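Local structure of translation initiation factor eIF2b-like protein,Translation initiation factor eIF2b-like protein (Chaetomium thermophilum, 4ZEM) at residues V307-P312 and I375-Y380; Q73-R78 and F387-V391; L53-A58 and V163-E168; Q180-F184 and L361-P366; L282-C288 and T348-P353. The protein forms the beta subunit of eIF2B, the heterodecameric complex that probably promotes guanine nucleotide exchange on the translation initiation factor eIF2. All coordinates share one frame; numbering follows the deposited sequence.

Overall arrangement
Contact 1 is the most buried, and there tyrosines of helix 372-379 bond to loop carbonyls; contacts 2 and 3 lie in the helical part of the chain and are mainly apolar, contact 3 pairing two long helices and contact 2 laying the partly exposed C-terminal tail on helix 65-82. Contacts 3 and 4 both use helix 154-182: its middle packs on helix 43-59, its end on the hairpin bordering the mixed sheet. Contact 4 touches contact 1 through N363 and V307. Contact 5, about 33 Å from contact 3 between centres, differs in chemistry: it joins two strands of a small antiparallel sheet by backbone bonds and adds an aspartate that binds a turn.

Contact 1. Residues V307-P312 and I375-Y380; sequences VYKFCP and IYADHY
Y376 and Y380, four residues apart at the end of helix 372-379, direct their rings at F310, C311 and P312 in the loop after strand 301-304 of the Rossmann-like sheet. Y380 OH donates to F310 O at 2.7 Å, approaching nearly in line with the C=O bond, and one water donates to both Y380 OH and V307 O. The bond from Y376 OH to C311 O is weak. P312 lies crosswise to Y380, with CG 3.6 Å from the ring centroid and 8° off the normal, a CH-pi contact. The F310 and Y376 rings meet obliquely, centroids 5.3 Å apart and planes at 44°; F310 CD2 sits over one Y376 face, toward the rim. Farther round the F310 ring, CE2 packs on I375 CG2 at 3.9 Å. N91 of helix 88-104 touches both P312 and Y380. At the start of segment 307-312, in its 3-10 turn, V307 CG1, placed anti to the backbone N (chi1 174°), stands 3.6 Å above the centre of the H379 imidazole. The rotation of that ring is fixed within its own helix: H379 ND1 donates to I375 O at 2.9 Å, the acceptor lying in the ring plane.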
# COMPACT_ATOMS: atom_id res chain seq x y z
N VAL A 307 5.88 -1.08 -0.45
CA VAL A 307 6.10 -0.21 -1.61
C VAL A 307 4.78 0.23 -2.27
O VAL A 307 4.69 1.33 -2.82
CB VAL A 307 7.02 -0.90 -2.64
CG1 VAL A 307 7.17 -0.09 -3.91
CG2 VAL A 307 8.38 -1.16 -2.01
N TYR A 308 3.76 -0.62 -2.21
CA TYR A 308 2.47 -0.26 -2.77
C TYR A 308 1.85 0.96 -2.07
O TYR A 308 0.95 1.61 -2.60
CB TYR A 308 1.49 -1.45 -2.75
CG TYR A 308 0.93 -1.83 -1.40
CD1 TYR A 308 -0.33 -1.40 -1.01
CD2 TYR A 308 1.65 -2.64 -0.53
CE1 TYR A 308 -0.86 -1.75 0.22
CE2 TYR A 308 1.13 -3.00 0.71
CZ TYR A 308 -0.12 -2.55 1.08
OH TYR A 308 -0.65 -2.90 2.30
N LYS A 309 2.32 1.27 -0.86
CA LYS A 309 1.86 2.46 -0.17
C LYS A 309 2.70 3.71 -0.50
O LYS A 309 2.43 4.80 0.00
CB LYS A 309 1.80 2.20 1.33
CG LYS A 309 0.90 1.01 1.63
CD LYS A 309 -0.02 1.19 2.82
CE LYS A 309 0.58 0.68 4.10
NZ LYS A 309 -0.45 0.70 5.18
N PHE A 310 3.70 3.55 -1.36
CA PHE A 310 4.50 4.69 -1.83
C PHE A 310 3.73 5.56 -2.82
O PHE A 310 3.50 5.15 -3.95
CB PHE A 310 5.79 4.21 -2.50
CG PHE A 310 6.90 3.87 -1.54
CD1 PHE A 310 6.64 3.18 -0.37
CD2 PHE A 310 8.20 4.23 -1.82
CE1 PHE A 310 7.67 2.86 0.51
CE2 PHE A 310 9.23 3.92 -0.95
CZ PHE A 310 8.96 3.23 0.22
N CYS A 311 3.36 6.77 -2.40
CA CYS A 311 2.66 7.69 -3.31
C CYS A 311 3.69 8.50 -4.09
O CYS A 311 4.57 9.12 -3.49
CB CYS A 311 1.73 8.63 -2.53
SG CYS A 311 0.36 7.82 -1.68
N PRO A 312 3.54 8.56 -5.42
CA PRO A 312 4.52 9.18 -6.32
C PRO A 312 4.36 10.69 -6.45
O PRO A 312 4.64 11.27 -7.49
CB PRO A 312 4.23 8.51 -7.67
CG PRO A 312 2.99 7.65 -7.47
CD PRO A 312 2.39 8.03 -6.16
N ILE A 375 13.55 3.56 -5.73
CA ILE A 375 12.36 2.73 -5.57
C ILE A 375 11.18 3.30 -6.36
O ILE A 375 10.47 2.56 -7.04
CB ILE A 375 11.99 2.57 -4.08
CG1 ILE A 375 13.12 1.85 -3.34
CG2 ILE A 375 10.66 1.83 -3.92
CD1 ILE A 375 12.95 1.78 -1.83
N TYR A 376 11.00 4.62 -6.30
CA TYR A 376 9.91 5.24 -7.05
C TYR A 376 10.08 5.02 -8.55
O TYR A 376 9.12 4.67 -9.24
CB TYR A 376 9.82 6.74 -6.75
CG TYR A 376 8.96 7.03 -5.55
CD1 TYR A 376 9.52 7.40 -4.33
CD2 TYR A 376 7.57 6.94 -5.63
CE1 TYR A 376 8.72 7.67 -3.22
CE2 TYR A 376 6.77 7.20 -4.54
CZ TYR A 376 7.34 7.56 -3.34
OH TYR A 376 6.53 7.83 -2.26
N ALA A 377 11.30 5.21 -9.04
CA ALA A 377 11.59 5.03 -10.46
C ALA A 377 11.36 3.58 -10.92
O ALA A 377 10.90 3.34 -12.03
CB ALA A 377 13.01 5.46 -10.76
N ASP A 378 11.68 2.62 -10.04
CA ASP A 378 11.50 1.20 -10.34
C ASP A 378 10.03 0.78 -10.50
O ASP A 378 9.74 -0.16 -11.24
CB ASP A 378 12.15 0.35 -9.24
CG ASP A 378 13.66 0.28 -9.38
OD1 ASP A 378 14.19 0.60 -10.46
OD2 ASP A 378 14.32 -0.10 -8.38
N HIS A 379 9.12 1.42 -9.78
CA HIS A 379 7.72 0.99 -9.78
C HIS A 379 6.75 1.90 -10.53
O HIS A 379 5.63 1.49 -10.85
CB HIS A 379 7.26 0.81 -8.33
CG HIS A 379 8.02 -0.25 -7.60
ND1 HIS A 379 9.27 -0.04 -7.06
CD2 HIS A 379 7.71 -1.55 -7.34
CE1 HIS A 379 9.70 -1.15 -6.49
NE2 HIS A 379 8.78 -2.08 -6.65
N TYR A 380 7.16 3.13 -10.83
CA TYR A 380 6.27 4.06 -11.53
C TYR A 380 6.86 4.64 -12.82
O TYR A 380 8.08 4.81 -12.95
CB TYR A 380 5.89 5.21 -10.59
CG TYR A 380 5.06 4.80 -9.40
CD1 TYR A 380 3.73 4.46 -9.54
CD2 TYR A 380 5.63 4.73 -8.12
CE1 TYR A 380 2.96 4.08 -8.44
CE2 TYR A 380 4.88 4.35 -7.02
CZ TYR A 380 3.55 4.03 -7.18
OH TYR A 380 2.80 3.65 -6.09
O HOH W 1 4.05 0.93 -5.52

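Contact 2. Residues Q73-R78 and F387-V391; sequences QTAGAR and FSLQV
A77 meets L389 and V391 where the C-terminal tail, without regular secondary structure, runs over helix 65-82 of the helical part of the fold. A77 CB is 3.5 Å from V391 CG2 and 4.1 Å from L389 CB. V391 CG1 is anti to the backbone N (chi1 -176°), which leaves CG2 as the methyl facing A77 and R78; it touches R78 CG at 3.5 Å. Only the aliphatic part of R78 serves this contact; its guanidinium turns away, and R78 NH1 forms salt bridges with E25 and E29, which probably hold the side chain alongside V391. L389 is further enclosed by V93 and R94 of helix 88-104.

Farther back along the tail, the extended Q73 side chain brings its amide obliquely to F387, the two planes 23° apart. R94 holds F387 twice: its guanidinium makes a cation-pi contact with the F387 ring, and its NH2 bonds F387 O. Helix 65-82 thus offers packing, while helix 88-104 adds both packing on L389 and the polar grip of R94. At the Q73 end, the nearest approach is from NE2 to F387 CE2, 3.8 Å.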
# COMPACT_ATOMS: atom_id res chain seq x y z
N GLN A 73 -7.74 4.08 -16.05
CA GLN A 73 -7.65 5.37 -15.38
C GLN A 73 -9.03 5.89 -14.99
O GLN A 73 -9.21 6.43 -13.90
CB GLN A 73 -6.93 6.38 -16.27
CG GLN A 73 -7.31 7.80 -15.95
CD GLN A 73 -6.34 8.81 -16.52
OE1 GLN A 73 -5.33 8.44 -17.14
NE2 GLN A 73 -6.62 10.08 -16.29
N THR A 74 -10.00 5.72 -15.88
CA THR A 74 -11.37 6.15 -15.60
C THR A 74 -11.99 5.38 -14.44
O THR A 74 -12.64 5.97 -13.57
CB THR A 74 -12.27 6.00 -16.84
OG1 THR A 74 -11.66 6.66 -17.95
CG2 THR A 74 -13.62 6.60 -16.57
N ALA A 75 -11.83 4.06 -14.44
CA ALA A 75 -12.35 3.24 -13.35
C ALA A 75 -11.63 3.57 -12.05
O ALA A 75 -12.25 3.66 -10.99
CB ALA A 75 -12.22 1.77 -13.68
N GLY A 76 -10.31 3.77 -12.14
CA GLY A 76 -9.50 4.11 -10.98
C GLY A 76 -9.91 5.44 -10.39
O GLY A 76 -9.93 5.61 -9.17
N ALA A 77 -10.23 6.39 -11.26
CA ALA A 77 -10.65 7.72 -10.84
C ALA A 77 -11.94 7.68 -10.03
O ALA A 77 -12.09 8.40 -9.04
CB ALA A 77 -10.81 8.62 -12.05
N ARG A 78 -12.87 6.84 -10.47
CA ARG A 78 -14.17 6.67 -9.82
C ARG A 78 -14.01 6.08 -8.42
O ARG A 78 -14.64 6.54 -7.46
CB ARG A 78 -15.05 5.76 -10.67
CG ARG A 78 -15.50 6.39 -11.97
CD ARG A 78 -16.43 5.48 -12.76
NE ARG A 78 -17.63 5.08 -12.03
CZ ARG A 78 -18.48 4.16 -12.48
NH1 ARG A 78 -19.56 3.84 -11.77
NH2 ARG A 78 -18.25 3.55 -13.63
N PHE A 387 -0.26 13.82 -11.81
CA PHE A 387 -1.62 14.31 -12.05
C PHE A 387 -2.54 13.56 -11.11
O PHE A 387 -2.30 12.39 -10.80
CB PHE A 387 -2.04 14.11 -13.52
CG PHE A 387 -2.17 12.67 -13.93
CD1 PHE A 387 -1.06 11.97 -14.38
CD2 PHE A 387 -3.39 12.01 -13.84
CE1 PHE A 387 -1.16 10.64 -14.75
CE2 PHE A 387 -3.49 10.68 -14.21
CZ PHE A 387 -2.38 10.00 -14.66
N SER A 388 -3.62 14.20 -10.70
CA SER A 388 -4.56 13.49 -9.85
C SER A 388 -5.63 12.86 -10.71
O SER A 388 -6.08 13.45 -11.69
CB SER A 388 -5.20 14.42 -8.82
OG SER A 388 -6.00 15.39 -9.44
N LEU A 389 -5.98 11.63 -10.35
CA LEU A 389 -7.00 10.90 -11.08
C LEU A 389 -8.26 11.69 -10.94
O LEU A 389 -8.54 12.17 -9.86
CB LEU A 389 -7.16 9.50 -10.50
CG LEU A 389 -5.90 8.64 -10.58
CD1 LEU A 389 -6.05 7.36 -9.78
CD2 LEU A 389 -5.55 8.36 -12.04
N GLN A 390 -9.00 11.91 -12.03
CA GLN A 390 -10.28 12.57 -11.91
C GLN A 390 -11.26 12.23 -13.04
O GLN A 390 -10.87 12.19 -14.21
CB GLN A 390 -10.09 14.08 -11.80
CG GLN A 390 -10.87 14.67 -10.64
CD GLN A 390 -10.50 16.09 -10.34
OE1 GLN A 390 -9.59 16.65 -10.94
NE2 GLN A 390 -11.21 16.71 -9.40
N VAL A 391 -12.52 11.98 -12.68
CA VAL A 391 -13.52 11.62 -13.68
C VAL A 391 -14.12 12.88 -14.29
O VAL A 391 -14.16 13.94 -13.66
CB VAL A 391 -14.67 10.79 -13.07
CG1 VAL A 391 -15.65 10.37 -14.16
CG2 VAL A 391 -14.14 9.59 -12.34

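Contact 3. Residues L53-A58 and V163-E168; sequences LRQVVA and VMDGIE
V57, V163 and I167 form the apolar centre between helices 43-59 and 154-182. V57 divides its two methyls: CG1 lies 3.8 Å from V163 CG1, while CG2 packs on I167 CD1 at 3.8 Å, the V57 and I167 side chains lying alongside each other and pointing opposite ways. I167 also reaches R54, its CG2 3.7 Å from R54 CB and its CD1 close to R54 CA. Beneath this layer lie V96, L99 and I100 of helix 88-104 and, next to V57, L68 of helix 65-82, all part of the helical bundle that makes up the N-terminal region of the chain. The two segments run almost exactly antiparallel, at 175°, with axes 9.5 Å apart at closest approach.

Outward from the centre, M164 reaches across to helix 43-59: its CG touches V57 CG1, SD lies 3.7 Å from A58 CB, and a bend at the last torsion (chi3 60°) turns CE over one face of the R54 guanidinium, 3.5 Å above its plane. The R54 chain is straight from CG to NE, which carries its guanidinium to the facing helix; it crosses M164 at about a right angle. M164 O lies at the guanidinium edge without forming a hydrogen bond to it. At the polar edge R54 NH2 faces E168 OE1 in a long salt bridge of 3.8 Å, with guanidinium and carboxylate planes 54° apart, and R20 brings a second guanidinium close to R54 NH1.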
# COMPACT_ATOMS: atom_id res chain seq x y z
N LEU A 53 -9.57 -3.70 -11.06
CA LEU A 53 -8.84 -3.26 -12.25
C LEU A 53 -8.55 -4.44 -13.17
O LEU A 53 -8.56 -4.30 -14.40
CB LEU A 53 -7.55 -2.55 -11.85
CG LEU A 53 -7.75 -1.18 -11.20
CD1 LEU A 53 -6.41 -0.46 -11.04
CD2 LEU A 53 -8.74 -0.33 -12.00
N ARG A 54 -8.30 -5.60 -12.58
CA ARG A 54 -8.09 -6.82 -13.36
C ARG A 54 -9.34 -7.16 -14.18
O ARG A 54 -9.25 -7.59 -15.33
CB ARG A 54 -7.73 -7.99 -12.45
CG ARG A 54 -7.27 -9.22 -13.20
CD ARG A 54 -6.92 -10.34 -12.25
NE ARG A 54 -6.60 -11.58 -12.95
CZ ARG A 54 -7.47 -12.55 -13.18
NH1 ARG A 54 -8.72 -12.44 -12.75
NH2 ARG A 54 -7.09 -13.64 -13.84
N GLN A 55 -10.50 -6.95 -13.57
CA GLN A 55 -11.77 -7.23 -14.23
C GLN A 55 -12.05 -6.19 -15.31
O GLN A 55 -12.69 -6.49 -16.32
CB GLN A 55 -12.90 -7.25 -13.21
CG GLN A 55 -13.01 -8.53 -12.42
CD GLN A 55 -13.19 -9.76 -13.30
OE1 GLN A 55 -13.94 -9.74 -14.27
NE2 GLN A 55 -12.50 -10.84 -12.94
N VAL A 56 -11.57 -4.97 -15.09
CA VAL A 56 -11.66 -3.92 -16.10
C VAL A 56 -10.85 -4.29 -17.33
O VAL A 56 -11.31 -4.16 -18.45
CB VAL A 56 -11.18 -2.56 -15.53
CG1 VAL A 56 -11.03 -1.53 -16.63
CG2 VAL A 56 -12.13 -2.07 -14.46
N VAL A 57 -9.63 -4.79 -17.11
CA VAL A 57 -8.78 -5.25 -18.20
C VAL A 57 -9.47 -6.39 -18.95
O VAL A 57 -9.46 -6.44 -20.17
CB VAL A 57 -7.39 -5.69 -17.70
CG1 VAL A 57 -6.59 -6.31 -18.84
CG2 VAL A 57 -6.65 -4.51 -17.11
N ALA A 58 -10.06 -7.30 -18.19
CA ALA A 58 -10.71 -8.48 -18.76
C ALA A 58 -12.03 -8.21 -19.49
O ALA A 58 -12.24 -8.71 -20.59
CB ALA A 58 -10.95 -9.51 -17.66
N VAL A 163 -1.33 -8.70 -19.18
CA VAL A 163 -1.65 -7.66 -18.20
C VAL A 163 -2.39 -8.22 -17.00
O VAL A 163 -2.08 -7.87 -15.85
CB VAL A 163 -2.49 -6.53 -18.83
CG1 VAL A 163 -3.06 -5.61 -17.76
CG2 VAL A 163 -1.66 -5.75 -19.83
N MET A 164 -3.35 -9.10 -17.25
CA MET A 164 -4.10 -9.71 -16.16
C MET A 164 -3.19 -10.51 -15.23
O MET A 164 -3.33 -10.46 -14.01
CB MET A 164 -5.19 -10.63 -16.72
CG MET A 164 -6.35 -9.90 -17.40
SD MET A 164 -7.56 -11.00 -18.18
CE MET A 164 -8.12 -11.97 -16.78
N ASP A 165 -2.23 -11.22 -15.82
CA ASP A 165 -1.22 -11.94 -15.07
C ASP A 165 -0.40 -11.00 -14.18
O ASP A 165 -0.15 -11.30 -13.00
CB ASP A 165 -0.32 -12.72 -16.03
CG ASP A 165 -0.90 -14.09 -16.38
OD1 ASP A 165 -1.85 -14.53 -15.69
OD2 ASP A 165 -0.42 -14.72 -17.34
N GLY A 166 0.02 -9.87 -14.74
CA GLY A 166 0.82 -8.90 -14.02
C GLY A 166 0.06 -8.31 -12.85
O GLY A 166 0.63 -8.04 -11.78
N ILE A 167 -1.24 -8.11 -13.05
CA ILE A 167 -2.11 -7.60 -11.99
C ILE A 167 -2.24 -8.62 -10.85
O ILE A 167 -2.32 -8.24 -9.68
CB ILE A 167 -3.50 -7.22 -12.53
CG1 ILE A 167 -3.37 -6.09 -13.56
CG2 ILE A 167 -4.41 -6.76 -11.40
CD1 ILE A 167 -4.70 -5.53 -14.01
N GLU A 168 -2.25 -9.90 -11.18
CA GLU A 168 -2.30 -10.94 -10.15
C GLU A 168 -1.04 -10.87 -9.29
O GLU A 168 -1.09 -11.07 -8.08
CB GLU A 168 -2.42 -12.33 -10.77
CG GLU A 168 -3.81 -12.93 -10.69
CD GLU A 168 -3.93 -14.22 -11.48
OE1 GLU A 168 -3.57 -14.23 -12.67
OE2 GLU A 168 -4.39 -15.22 -10.89

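Contact 4. Residues Q180-F184 and L361-P366; sequences QIASF and LTNLGP
G365, which lies against one face of the F184 ring, has its carbonyl oxygen gripped twice by one residue: T362 N donates to G365 O at 3.0 Å, and T362 OG1 donates to the same atom at 2.9 Å, in the carbonyl plane on a lone pair. G365 N answers with a bond to T362 O, closing a type I turn over N363 and L364. These bonds hold the G365 backbone in place against the aromatic face. F184 CG is anti to the carbonyl carbon (chi1 -64°), which directs the ring at the turn. G365 CA stands 3.7 Å from the F184 centroid, 16° off the normal, a CH-pi contact; P366 CD lies over the same ring, and N363 O approaches its edge near the plane.

The turn joins strands 359-362 and 365-367, the hairpin at one border of the Rossmann-like mixed sheet, and the contact seats on it the C-terminal end of the long helix 154-182. F184 is the N-cap residue of the short helix 185-188 that follows. I181 packs beside the ring against the strand: CG1 lies against the T362-N363 peptide, 3.6 Å from N363 N, and CG2 packs on L361 CG at 4.1 Å, with F207 of helix 202-214 touching both residues. F184 CB adds L361 CD1 at 4.0 Å. At the partly exposed rim, Q180 OE1 touches N363 CB; the two amides do not bond each other, and N363 OD1 accepts from V307 N of the neighbouring loop.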
# COMPACT_ATOMS: atom_id res chain seq x y z
N GLN A 180 6.81 -9.98 4.26
CA GLN A 180 8.11 -9.61 3.75
C GLN A 180 8.74 -8.55 4.65
O GLN A 180 9.94 -8.61 4.94
CB GLN A 180 8.01 -9.12 2.31
CG GLN A 180 7.85 -10.27 1.34
CD GLN A 180 7.49 -9.80 -0.05
OE1 GLN A 180 7.06 -8.67 -0.24
NE2 GLN A 180 7.63 -10.69 -1.03
N ILE A 181 7.94 -7.59 5.10
CA ILE A 181 8.42 -6.58 6.03
C ILE A 181 8.86 -7.24 7.34
O ILE A 181 9.92 -6.92 7.89
CB ILE A 181 7.34 -5.51 6.29
CG1 ILE A 181 7.09 -4.70 5.02
CG2 ILE A 181 7.76 -4.61 7.44
CD1 ILE A 181 5.94 -3.71 5.12
N ALA A 182 8.06 -8.19 7.81
CA ALA A 182 8.34 -8.91 9.05
C ALA A 182 9.60 -9.78 8.97
O ALA A 182 10.17 -10.11 10.01
CB ALA A 182 7.15 -9.76 9.46
N SER A 183 10.02 -10.17 7.77
CA SER A 183 11.22 -11.01 7.63
C SER A 183 12.49 -10.24 8.01
O SER A 183 13.55 -10.83 8.18
CB SER A 183 11.36 -11.57 6.21
OG SER A 183 11.49 -10.56 5.23
N PHE A 184 12.39 -8.92 8.11
CA PHE A 184 13.54 -8.12 8.51
C PHE A 184 13.51 -7.75 10.00
O PHE A 184 14.35 -6.99 10.47
CB PHE A 184 13.63 -6.85 7.66
CG PHE A 184 13.88 -7.14 6.21
CD1 PHE A 184 12.83 -7.17 5.30
CD2 PHE A 184 15.16 -7.42 5.76
CE1 PHE A 184 13.05 -7.47 3.96
CE2 PHE A 184 15.40 -7.71 4.42
CZ PHE A 184 14.34 -7.73 3.52
N LEU A 361 11.08 0.93 6.48
CA LEU A 361 11.23 -0.51 6.41
C LEU A 361 10.18 -1.07 5.47
O LEU A 361 8.98 -1.05 5.75
CB LEU A 361 11.14 -1.13 7.81
CG LEU A 361 11.36 -2.64 7.90
CD1 LEU A 361 12.57 -3.04 7.12
CD2 LEU A 361 11.53 -3.05 9.34
N THR A 362 10.65 -1.60 4.34
CA THR A 362 9.78 -2.03 3.26
C THR A 362 9.91 -3.52 2.98
O THR A 362 10.77 -4.19 3.54
CB THR A 362 10.10 -1.26 1.95
OG1 THR A 362 11.32 -1.77 1.38
CG2 THR A 362 10.26 0.22 2.23
N ASN A 363 9.06 -4.04 2.10
CA ASN A 363 9.14 -5.43 1.68
C ASN A 363 10.49 -5.75 1.04
O ASN A 363 10.91 -6.91 0.98
CB ASN A 363 8.02 -5.77 0.71
CG ASN A 363 7.72 -4.64 -0.25
OD1 ASN A 363 7.37 -3.53 0.17
ND2 ASN A 363 7.90 -4.90 -1.54
N LEU A 364 11.14 -4.72 0.50
CA LEU A 364 12.49 -4.81 -0.05
C LEU A 364 13.59 -4.71 1.02
O LEU A 364 14.75 -4.97 0.75
CB LEU A 364 12.69 -3.72 -1.11
CG LEU A 364 11.64 -3.74 -2.22
CD1 LEU A 364 11.89 -2.63 -3.23
CD2 LEU A 364 11.63 -5.11 -2.89
N GLY A 365 13.22 -4.26 2.22
CA GLY A 365 14.17 -4.13 3.31
C GLY A 365 14.19 -2.70 3.84
O GLY A 365 13.48 -1.83 3.32
N PRO A 366 15.02 -2.45 4.86
CA PRO A 366 15.13 -1.10 5.42
C PRO A 366 15.79 -0.14 4.43
O PRO A 366 16.72 -0.53 3.73
CB PRO A 366 15.99 -1.32 6.67
CG PRO A 366 16.82 -2.51 6.32
CD PRO A 366 15.89 -3.41 5.57

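Contact 5. Residues L282-C288 and T348-P353; sequences LVDSGAC and TTDYIP
L282-D284 and Y351-T349 pair as antiparallel strands at one edge of the small three-stranded sheet that stands apart from the main Rossmann-like sheet. V283 and D350 form the hydrogen-bonded pair: V283 N donates to D350 O at 2.9 Å and D350 N to V283 O at 2.8 Å. L282 with Y351 and D284 with T349 are the flanking non-hydrogen-bonded pairs. L282 and Y351 share the face that meets V319 of helix 317-321.

On the face of V283, CG2 packs on I352 CG1 at 3.6 Å, the two side chains crossing at about a right angle. C288 CB adds to I352 CG1 at 4.1 Å, and I352 CD1 continues to A287 CB at the start of helix 287-296. Next to it D350, its CG beside the backbone N (chi1 -82°), extends over the type II turn from D284 to A287. D350 OD2 takes the G286 N-H at 2.7 Å, from well above the carboxylate plane. Bonds from S285 N and OG to poorly ordered T348 O are weak and uncertain; S285 OG is hydrogen-bonded to N225 ND2. D350 OD2 probably steadies the turn and, with G286 at the N-cap, lies near the helix start, where negative charge would be favourable.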
# COMPACT_ATOMS: atom_id res chain seq x y z
N LEU A 282 2.31 9.59 5.93
CA LEU A 282 0.95 9.78 6.39
C LEU A 282 0.76 8.76 7.50
O LEU A 282 1.04 7.58 7.30
CB LEU A 282 -0.07 9.60 5.27
CG LEU A 282 -1.45 10.19 5.53
CD1 LEU A 282 -1.36 11.71 5.67
CD2 LEU A 282 -2.42 9.81 4.42
N VAL A 283 0.36 9.23 8.67
CA VAL A 283 0.31 8.37 9.85
C VAL A 283 -0.89 8.67 10.71
O VAL A 283 -1.62 9.62 10.46
CB VAL A 283 1.59 8.53 10.70
CG1 VAL A 283 2.81 7.95 9.99
CG2 VAL A 283 1.80 10.00 11.06
N ASP A 284 -1.09 7.84 11.74
CA ASP A 284 -2.15 8.06 12.72
C ASP A 284 -1.94 9.40 13.42
O ASP A 284 -0.81 9.87 13.53
CB ASP A 284 -2.18 6.92 13.74
CG ASP A 284 -2.92 5.69 13.23
OD1 ASP A 284 -3.87 5.85 12.45
OD2 ASP A 284 -2.53 4.57 13.62
N SER A 285 -3.02 10.03 13.87
CA SER A 285 -2.91 11.30 14.57
C SER A 285 -2.14 11.11 15.89
O SER A 285 -2.33 10.13 16.61
CB SER A 285 -4.29 11.90 14.84
OG SER A 285 -5.22 10.92 15.23
N GLY A 286 -1.26 12.07 16.18
CA GLY A 286 -0.45 12.05 17.38
C GLY A 286 0.90 11.37 17.19
O GLY A 286 1.77 11.46 18.06
N ALA A 287 1.07 10.69 16.06
CA ALA A 287 2.33 10.01 15.77
C ALA A 287 3.49 10.99 15.59
O ALA A 287 4.61 10.71 15.99
CB ALA A 287 2.19 9.15 14.52
N CYS A 288 3.20 12.15 15.00
CA CYS A 288 4.22 13.16 14.77
C CYS A 288 4.84 13.66 16.08
O CYS A 288 6.04 13.91 16.15
CB CYS A 288 3.63 14.33 13.98
SG CYS A 288 4.86 15.55 13.47
N THR A 348 -8.54 10.45 11.49
CA THR A 348 -7.65 11.56 11.79
C THR A 348 -6.23 11.09 11.52
O THR A 348 -5.78 10.07 12.06
CB THR A 348 -7.75 12.06 13.24
OG1 THR A 348 -9.12 12.08 13.66
CG2 THR A 348 -7.17 13.47 13.36
N THR A 349 -5.53 11.85 10.70
CA THR A 349 -4.17 11.53 10.30
C THR A 349 -3.23 12.70 10.56
O THR A 349 -3.65 13.86 10.60
CB THR A 349 -4.09 11.16 8.81
OG1 THR A 349 -4.45 12.29 8.02
CG2 THR A 349 -5.04 10.01 8.50
N ASP A 350 -1.96 12.37 10.73
CA ASP A 350 -0.93 13.38 10.88
C ASP A 350 0.12 13.15 9.82
O ASP A 350 0.16 12.11 9.17
CB ASP A 350 -0.29 13.32 12.27
CG ASP A 350 -1.09 14.05 13.31
OD1 ASP A 350 -2.17 14.59 12.99
OD2 ASP A 350 -0.61 14.10 14.47
N TYR A 351 0.95 14.17 9.63
CA TYR A 351 2.02 14.10 8.66
C TYR A 351 3.35 14.15 9.39
O TYR A 351 3.54 14.96 10.30
CB TYR A 351 1.89 15.23 7.64
CG TYR A 351 3.11 15.46 6.79
CD1 TYR A 351 3.32 14.70 5.65
CD2 TYR A 351 4.04 16.44 7.11
CE1 TYR A 351 4.44 14.90 4.85
CE2 TYR A 351 5.15 16.66 6.32
CZ TYR A 351 5.35 15.88 5.19
OH TYR A 351 6.45 16.08 4.40
N ILE A 352 4.27 13.27 9.03
CA ILE A 352 5.59 13.31 9.61
C ILE A 352 6.57 13.71 8.52
O ILE A 352 6.68 13.04 7.50
CB ILE A 352 5.99 11.95 10.20
CG1 ILE A 352 5.06 11.59 11.36
CG2 ILE A 352 7.45 11.97 10.66
CD1 ILE A 352 5.45 10.33 12.08
N PRO A 353 7.30 14.82 8.73
CA PRO A 353 8.30 15.27 7.76
C PRO A 353 9.50 14.31 7.76
O PRO A 353 9.72 13.62 8.75
CB PRO A 353 8.67 16.67 8.25
CG PRO A 353 8.36 16.67 9.69
CD PRO A 353 7.20 15.73 9.89